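Long-range contacts in putative O-acetylhomoserine (Thiol)-lyase (PDB 4OC9), which probably uses pyridoxal 5'-phosphate to transfer the aminocarboxypropyl group of O-acetylhomoserine to a sulfur nucleophile: residues D[236-240]-D[249-253]; D[293-298]-D[336-341]; D[349-353]-D[399-403]. All coordinates share one frame. Numbering follows the deposited sequence.

Contact 1. Residues D[236-240]-D[249-253]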
loop_
_atom_site.group_PDB
_atom_site.type_symbol
_atom_site.label_atom_id
_atom_site.label_comp_id
_atom_site.label_asym_id
_atom_site.label_seq_id
_atom_site.Cartn_x
_atom_site.Cartn_y
_atom_site.Cartn_z
ATOM N N LYS D 236 -22.649 28.091 20.695
ATOM C CA LYS D 236 -23.685 27.258 21.336
ATOM C C LYS D 236 -23.596 25.753 21.065
ATOM O O LYS D 236 -23.932 24.964 21.948
ATOM C CB LYS D 236 -25.071 27.851 21.137
ATOM C CG LYS D 236 -25.137 29.140 21.938
ATOM C CD LYS D 236 -26.401 29.939 21.811
ATOM C CE LYS D 236 -26.172 31.251 22.551
ATOM N NZ LYS D 236 -27.243 32.263 22.365
ATOM N N ALA D 237 -23.051 25.357 19.914
ATOM C CA ALA D 237 -22.913 23.933 19.598
ATOM C C ALA D 237 -22.075 23.230 20.668
ATOM O O ALA D 237 -22.269 22.052 20.940
ATOM C CB ALA D 237 -22.291 23.759 18.239
ATOM N N PHE D 238 -21.173 23.954 21.310
ATOM C CA PHE D 238 -20.321 23.374 22.367
ATOM C C PHE D 238 -20.857 23.587 23.796
ATOM O O PHE D 238 -20.215 23.219 24.782
ATOM C CB PHE D 238 -18.896 23.965 22.273
ATOM C CG PHE D 238 -18.184 23.629 20.998
ATOM C CD1 PHE D 238 -17.446 22.452 20.896
ATOM C CD2 PHE D 238 -18.265 24.455 19.894
ATOM C CE1 PHE D 238 -16.794 22.115 19.719
ATOM C CE2 PHE D 238 -17.619 24.117 18.708
ATOM C CZ PHE D 238 -16.882 22.956 18.622
ATOM N N ASN D 239 -22.072 24.113 23.899
ATOM C CA ASN D 239 -22.689 24.407 25.204
ATOM C C ASN D 239 -24.167 24.100 25.305
ATOM O O ASN D 239 -24.859 24.674 26.128
ATOM C CB ASN D 239 -22.466 25.908 25.473
ATOM C CG ASN D 239 -21.003 26.251 25.625
ATOM O OD1 ASN D 239 -20.372 25.873 26.615
ATOM N ND2 ASN D 239 -20.470 27.032 24.684
ATOM N N THR D 240 -24.659 23.210 24.462
ATOM C CA THR D 240 -26.056 22.870 24.472
ATOM C C THR D 240 -26.255 21.383 24.290
ATOM O O THR D 240 -25.535 20.777 23.521
ATOM C CB THR D 240 -26.760 23.526 23.274
ATOM O OG1 THR D 240 -26.511 24.927 23.259
ATOM C CG2 THR D 240 -28.271 23.295 23.275
ATOM N N ASN D 249 -23.922 17.317 26.392
ATOM C CA ASN D 249 -23.509 18.717 26.275
ATOM C C ASN D 249 -21.998 18.687 26.354
ATOM O O ASN D 249 -21.423 18.294 27.374
ATOM C CB ASN D 249 -24.149 19.602 27.351
ATOM C CG ASN D 249 -23.809 21.076 27.171
ATOM O OD1 ASN D 249 -22.732 21.429 26.698
ATOM N ND2 ASN D 249 -24.725 21.942 27.579
ATOM N N LEU D 250 -21.357 19.089 25.270
ATOM C CA LEU D 250 -19.890 19.068 25.197
ATOM C C LEU D 250 -19.149 19.846 26.265
ATOM O O LEU D 250 -18.066 19.419 26.657
ATOM C CB LEU D 250 -19.415 19.504 23.806
ATOM C CG LEU D 250 -19.860 18.575 22.671
ATOM C CD1 LEU D 250 -19.548 19.146 21.306
ATOM C CD2 LEU D 250 -19.262 17.185 22.834
ATOM N N ASN D 251 -19.728 20.935 26.780
ATOM C CA ASN D 251 -19.024 21.707 27.810
ATOM C C ASN D 251 -18.850 20.924 29.111
ATOM O O ASN D 251 -18.163 21.367 30.022
ATOM C CB ASN D 251 -19.637 23.075 28.055
ATOM C CG ASN D 251 -21.013 23.008 28.672
ATOM O OD1 ASN D 251 -21.349 22.046 29.362
ATOM N ND2 ASN D 251 -21.819 24.049 28.442
ATOM N N THR D 252 -19.462 19.746 29.185
ATOM C CA THR D 252 -19.358 18.876 30.359
ATOM C C THR D 252 -18.153 17.940 30.304
ATOM O O THR D 252 -17.822 17.285 31.285
ATOM C CB THR D 252 -20.611 17.973 30.392
ATOM O OG1 THR D 252 -21.758 18.808 30.508
ATOM C CG2 THR D 252 -20.668 16.868 31.493
ATOM N N LEU D 253 -17.494 17.876 29.148
ATOM C CA LEU D 253 -16.368 16.955 28.965
ATOM C C LEU D 253 -15.002 17.472 29.281
ATOM O O LEU D 253 -14.663 18.594 28.955
ATOM C CB LEU D 253 -16.345 16.468 27.496
ATOM C CG LEU D 253 -17.602 15.779 26.940
ATOM C CD1 LEU D 253 -17.424 15.488 25.457
ATOM C CD2 LEU D 253 -17.936 14.507 27.711
#

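Contact 2. Residues D[293-298]-D[336-341]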
loop_
_atom_site.group_PDB
_atom_site.type_symbol
_atom_site.label_atom_id
_atom_site.label_comp_id
_atom_site.label_asym_id
_atom_site.label_seq_id
_atom_site.Cartn_x
_atom_site.Cartn_y
_atom_site.Cartn_z
ATOM N N ILE D 293 12.748 20.357 4.613
ATOM C CA ILE D 293 12.353 21.749 4.512
ATOM C C ILE D 293 13.553 22.703 4.471
ATOM O O ILE D 293 13.476 23.767 3.876
ATOM C CB ILE D 293 11.351 22.136 5.617
ATOM C CG1 ILE D 293 10.566 23.376 5.226
ATOM C CG2 ILE D 293 12.018 22.221 6.977
ATOM C CD1 ILE D 293 9.695 23.188 3.989
ATOM N N GLU D 294 14.646 22.346 5.123
ATOM C CA GLU D 294 15.840 23.192 5.089
ATOM C C GLU D 294 16.437 23.225 3.680
ATOM O O GLU D 294 16.821 24.292 3.208
ATOM C CB GLU D 294 16.890 22.772 6.126
ATOM C CG GLU D 294 16.371 22.935 7.562
ATOM C CD GLU D 294 17.433 22.760 8.651
ATOM O OE1 GLU D 294 18.612 22.515 8.317
ATOM O OE2 GLU D 294 17.080 22.932 9.843
ATOM N N LYS D 295 16.490 22.073 2.995
ATOM C CA LYS D 295 17.018 22.034 1.629
ATOM C C LYS D 295 16.068 22.826 0.724
ATOM O O LYS D 295 16.489 23.577 -0.152
ATOM C CB LYS D 295 17.127 20.604 1.099
ATOM C CG LYS D 295 17.721 20.507 -0.301
ATOM C CD LYS D 295 19.181 20.918 -0.298
ATOM C CE LYS D 295 19.841 20.877 -1.683
ATOM N NZ LYS D 295 19.913 19.560 -2.368
ATOM N N HIS D 296 14.773 22.591 0.880
ATOM C CA HIS D 296 13.825 23.318 0.072
ATOM C C HIS D 296 14.092 24.816 0.225
ATOM O O HIS D 296 14.060 25.560 -0.767
ATOM C CB HIS D 296 12.367 23.090 0.480
ATOM C CG HIS D 296 11.786 21.763 0.104
ATOM N ND1 HIS D 296 11.348 21.489 -1.176
ATOM C CD2 HIS D 296 11.377 20.729 0.866
ATOM C CE1 HIS D 296 10.808 20.295 -1.205
ATOM N NE2 HIS D 296 10.824 19.806 0.020
ATOM N N SER D 297 14.291 25.236 1.471
ATOM C CA SER D 297 14.518 26.655 1.795
ATOM C C SER D 297 15.807 27.193 1.226
ATOM O O SER D 297 15.838 28.256 0.645
ATOM C CB SER D 297 14.430 26.873 3.308
ATOM O OG SER D 297 13.120 26.558 3.796
ATOM N N GLN D 298 16.876 26.463 1.424
ATOM C CA GLN D 298 18.176 26.867 0.900
ATOM C C GLN D 298 18.097 26.994 -0.644
ATOM O O GLN D 298 18.589 27.972 -1.208
ATOM C CB GLN D 298 19.248 25.847 1.301
ATOM C CG GLN D 298 19.504 25.791 2.801
ATOM C CD GLN D 298 20.325 24.568 3.237
ATOM O OE1 GLN D 298 20.262 23.498 2.618
ATOM N NE2 GLN D 298 21.033 24.702 4.354
ATOM N N LYS D 336 14.422 30.117 12.457
ATOM C CA LYS D 336 15.538 29.464 11.744
ATOM C C LYS D 336 16.036 30.097 10.416
ATOM O O LYS D 336 16.877 29.569 9.668
ATOM C CB LYS D 336 15.184 28.007 11.484
ATOM C CG LYS D 336 15.231 27.106 12.706
ATOM C CD LYS D 336 14.968 25.661 12.316
ATOM C CE LYS D 336 15.150 24.584 13.439
ATOM N NZ LYS D 336 14.573 24.851 14.795
ATOM N N ASN D 337 15.511 31.259 10.140
ATOM C CA ASN D 337 15.852 32.005 8.947
ATOM C C ASN D 337 15.701 31.246 7.609
ATOM O O ASN D 337 16.562 31.320 6.731
ATOM C CB ASN D 337 17.237 32.633 9.046
ATOM C CG ASN D 337 17.397 33.801 8.092
ATOM O OD1 ASN D 337 16.513 34.654 7.992
ATOM N ND2 ASN D 337 18.535 33.869 7.421
ATOM N N PHE D 338 14.666 30.414 7.518
ATOM C CA PHE D 338 14.344 29.641 6.323
ATOM C C PHE D 338 12.925 30.041 6.020
ATOM O O PHE D 338 12.113 30.133 6.915
ATOM C CB PHE D 338 14.459 28.129 6.512
ATOM C CG PHE D 338 15.868 27.625 6.753
ATOM C CD1 PHE D 338 16.819 27.698 5.753
ATOM C CD2 PHE D 338 16.179 26.921 7.908
ATOM C CE1 PHE D 338 18.097 27.228 5.949
ATOM C CE2 PHE D 338 17.445 26.409 8.103
ATOM C CZ PHE D 338 18.407 26.568 7.123
ATOM N N ALA D 339 12.617 30.265 4.755
ATOM C CA ALA D 339 11.286 30.706 4.353
ATOM C C ALA D 339 10.470 29.748 3.474
ATOM O O ALA D 339 9.545 30.149 2.757
ATOM C CB ALA D 339 11.430 32.028 3.650
ATOM N N SER D 340 10.842 28.481 3.509
ATOM C CA SER D 340 10.168 27.412 2.741
ATOM C C SER D 340 10.479 27.444 1.238
ATOM O O SER D 340 11.299 28.229 0.781
ATOM C CB SER D 340 8.684 27.376 3.030
ATOM O OG SER D 340 8.118 26.204 2.486
ATOM N N GLY D 341 9.829 26.577 0.477
ATOM C CA GLY D 341 10.098 26.463 -0.962
ATOM C C GLY D 341 9.181 27.029 -1.990
ATOM O O GLY D 341 9.291 26.688 -3.160
HETATM O O HOH W 1 14.758 30.573 2.786
#

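Contact 3. Residues D[349-353]-D[399-403]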
loop_
_atom_site.group_PDB
_atom_site.type_symbol
_atom_site.label_atom_id
_atom_site.label_comp_id
_atom_site.label_asym_id
_atom_site.label_seq_id
_atom_site.Cartn_x
_atom_site.Cartn_y
_atom_site.Cartn_z
ATOM N N ASP D 349 6.015 39.582 -19.610
ATOM C CA ASP D 349 4.590 39.655 -19.927
ATOM C C ASP D 349 3.995 38.249 -20.052
ATOM O O ASP D 349 4.690 37.239 -19.863
ATOM C CB ASP D 349 4.410 40.443 -21.221
ATOM C CG ASP D 349 5.183 39.850 -22.366
ATOM O OD1 ASP D 349 5.535 38.647 -22.309
ATOM O OD2 ASP D 349 5.457 40.597 -23.329
ATOM N N TYR D 350 2.702 38.193 -20.350
ATOM C CA TYR D 350 1.995 36.940 -20.510
ATOM C C TYR D 350 2.706 35.970 -21.457
ATOM O O TYR D 350 2.926 34.803 -21.114
ATOM C CB TYR D 350 0.526 37.183 -20.948
ATOM C CG TYR D 350 -0.166 35.886 -21.256
ATOM C CD1 TYR D 350 -0.619 35.070 -20.236
ATOM C CD2 TYR D 350 -0.289 35.437 -22.567
ATOM C CE1 TYR D 350 -1.167 33.827 -20.498
ATOM C CE2 TYR D 350 -0.865 34.206 -22.851
ATOM C CZ TYR D 350 -1.304 33.399 -21.814
ATOM O OH TYR D 350 -1.871 32.166 -22.093
ATOM N N GLU D 351 3.085 36.427 -22.645
ATOM C CA GLU D 351 3.763 35.545 -23.613
ATOM C C GLU D 351 5.073 34.973 -23.106
ATOM O O GLU D 351 5.429 33.844 -23.442
ATOM C CB GLU D 351 3.954 36.241 -24.964
ATOM C CG GLU D 351 2.654 36.510 -25.746
ATOM C CD GLU D 351 1.966 35.233 -26.271
ATOM O OE1 GLU D 351 2.653 34.219 -26.506
ATOM O OE2 GLU D 351 0.737 35.270 -26.522
ATOM N N HIS D 352 5.781 35.743 -22.283
ATOM C CA HIS D 352 7.057 35.305 -21.727
ATOM C C HIS D 352 6.812 34.263 -20.641
ATOM O O HIS D 352 7.469 33.229 -20.611
ATOM C CB HIS D 352 7.877 36.509 -21.257
ATOM C CG HIS D 352 9.261 36.169 -20.762
ATOM N ND1 HIS D 352 9.737 36.560 -19.525
ATOM C CD2 HIS D 352 10.237 35.401 -21.307
ATOM C CE1 HIS D 352 10.976 36.130 -19.370
ATOM N NE2 HIS D 352 11.297 35.403 -20.427
ATOM N N ALA D 353 5.811 34.505 -19.809
ATOM C CA ALA D 353 5.441 33.569 -18.731
ATOM C C ALA D 353 5.052 32.186 -19.271
ATOM O O ALA D 353 5.338 31.149 -18.679
ATOM C CB ALA D 353 4.290 34.121 -17.935
ATOM N N LYS D 399 -1.009 38.684 -15.146
ATOM C CA LYS D 399 -0.901 37.774 -16.272
ATOM C C LYS D 399 0.552 37.322 -16.526
ATOM O O LYS D 399 0.795 36.372 -17.295
ATOM C CB LYS D 399 -1.479 38.395 -17.567
ATOM C CG LYS D 399 -3.000 38.360 -17.708
ATOM C CD LYS D 399 -3.611 39.111 -18.892
ATOM C CE LYS D 399 -3.074 38.771 -20.274
ATOM N NZ LYS D 399 -3.501 37.482 -20.865
ATOM N N ALA D 400 1.504 38.030 -15.925
ATOM C CA ALA D 400 2.922 37.710 -16.090
ATOM C C ALA D 400 3.453 36.890 -14.919
ATOM O O ALA D 400 4.592 36.445 -14.936
ATOM C CB ALA D 400 3.709 39.009 -16.229
ATOM N N THR D 401 2.606 36.672 -13.913
ATOM C CA THR D 401 3.008 35.936 -12.717
ATOM C C THR D 401 3.212 34.443 -12.859
ATOM O O THR D 401 2.385 33.740 -13.435
ATOM C CB THR D 401 1.992 36.140 -11.598
ATOM O OG1 THR D 401 1.884 37.552 -11.295
ATOM C CG2 THR D 401 2.448 35.417 -10.359
ATOM N N ILE D 402 4.321 33.978 -12.313
ATOM C CA ILE D 402 4.682 32.568 -12.320
ATOM C C ILE D 402 4.949 32.143 -10.912
ATOM O O ILE D 402 5.583 32.879 -10.169
ATOM C CB ILE D 402 5.941 32.300 -13.139
ATOM C CG1 ILE D 402 5.565 32.355 -14.612
ATOM C CG2 ILE D 402 6.498 30.889 -12.859
ATOM C CD1 ILE D 402 6.753 32.214 -15.548
ATOM N N ARG D 403 4.475 30.954 -10.559
ATOM C CA ARG D 403 4.670 30.432 -9.229
ATOM C C ARG D 403 5.555 29.191 -9.343
ATOM O O ARG D 403 5.371 28.386 -10.235
ATOM C CB ARG D 403 3.349 29.998 -8.620
ATOM C CG ARG D 403 3.466 29.618 -7.158
ATOM C CD ARG D 403 2.276 28.912 -6.514
ATOM N NE ARG D 403 1.410 27.844 -6.992
ATOM C CZ ARG D 403 1.586 26.554 -7.061
ATOM N NH1 ARG D 403 2.781 26.081 -6.956
ATOM N NH2 ARG D 403 0.574 25.783 -7.482
#

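Contact 1. Residues D[236-240]-D[249-253]
This is a local loop-on-loop contact, held by asparagine amides over a small apolar patch, inside the long connection between helix 225-229 and helix 257-270. Residues 249-253 enter a short 3-10 turn at 250-252, and Asn249 prepares it with an Asx turn: its OD1 accepts from Asn251 N at 3.0 Å. Asparagine suits this place because its short carboxamide can accept from the backbone N two residues on while offering an NH2 group to a neighbour. Asn249 ND2 gives a weak hydrogen bond to Asn239 O (3.1 Å, 142° at the hydrogen), and Asn251 ND2 makes a better directed one to Asn239 OD1 (3.0 Å, 160°). Asn239 OD1 also accepts from Asn231 N, while its ND2 donates to Tyr235 O and Leu229 O, so this amide ties the loop back to the end of helix 225-229. Residues 236-240 fold tightly themselves, with Asn239 N and Thr240 OG1 both donating to Lys236 O, at 2.8 Å and 2.9 Å. On the buried side, Phe238 CD1 meets Leu250 CD1 at 3.9 Å, a pairing of apolar side chains beside the amide bonds. Helix 257-270 provides the floor of that patch: Ile257 touches Phe238, and Arg261 packs on Ala237, Phe238 and Leu250.

Contact 2. Residues D[293-298]-D[336-341]
Phe338, Ser297 and Ser340 carry most of this buried contact, in which the long helix 276-309 packs against the loop leading into strand 342-346 of the five-stranded mixed sheet, on the C-terminal side of a PLP-dependent enzyme of the Cys/Met metabolism family. Phe338 loses the most surface. Its CA-to-CB bond points at the helix, and its ring settles on one turn of it: Glu294 CB lies over one face, Glu294 CG is 3.7 Å from Phe338 CE2, and Gln298 CG is 3.7 Å from Phe338 CE1. The aliphatic parts of Glu294 and Gln298 pack on the ring while their polar ends can stay near solvent. Deeper in, a small residue is needed, and Ser297 lets the backbones close to 4.5 Å between its CA and that of Ser340. The CA-to-CB bond of Ser340 points away from the helix, and its OG bonds to Val184 O while lying 3.7 Å from Ile293 CD1. Gly341 follows, where a CB would crowd His296 CB. The ring of His296 meets Tyr207 edge-to-face, and Gly341 N bonds weakly to Tyr207 OH, next to Lys206, the predicted pyridoxal phosphate lysine, probably beside the cofactor site. A water accepts from Ala339 N (2.9 Å) and donates weakly to Ser297 O (3.3 Å). Ser297 OG, which donates to Ile293 O at 2.8 Å, also accepts a weak bond from Ser340 N at 3.0 Å.

Contact 3. Residues D[349-353]-D[399-403]
Helix 350-359 begins where strand 401-405 is about to start, and the backbones come closest at Tyr350 and Ala400, whose CA atoms are 4.6 Å apart: a helix-on-sheet packing of the C-terminal part of the fold. No hydrogen bond joins the segments, but Tyr350 CA makes a CA-H...O contact with Lys399 O at 3.5 Å, an oxygen that also accepts from His378 NE2. Asp349 is the N-cap, its short carboxylate well placed for the first turn: OD1 accepts from His352 N at 2.9 Å. One turn on, Ala353 faces the strand, small enough for its CB to sit 3.8 Å from Ala400 O and 3.9 Å from Ile402 CD1. Ile402, a branched strand residue, also reaches Phe345 and Ile376 on the two neighbouring strands. Toward solvent the chemistry changes. The Tyr350 ring meets that of His378 at about 90°. Lys399 is long enough to fold back over Tyr350 in a cation-pi interaction: Lys399 NZ lies 4.0 Å from the Tyr350 ring centroid, 24° off its normal.

Contacts 2 and 3 belong to the same part of the fold, their centres 25 Å apart, and share the five-stranded sheet: the loop of contact 2 runs into strand 342-346, which pairs with strand 401-405 of contact 3. Contact 1 lies on the other side of the chain's centre from both, about 42 and 51 Å away between centres, and joins two parts of one connection. Contact 2 is the most buried; contacts 1 and 3 are only partly so, their centres about 27 Å from the chain's centre. Chemistry follows place: carboxamides join parts of an irregular loop, a serine and a water bridge helix to loop, and cation-pi and alkyl packing seat a helix without hydrogen bonds.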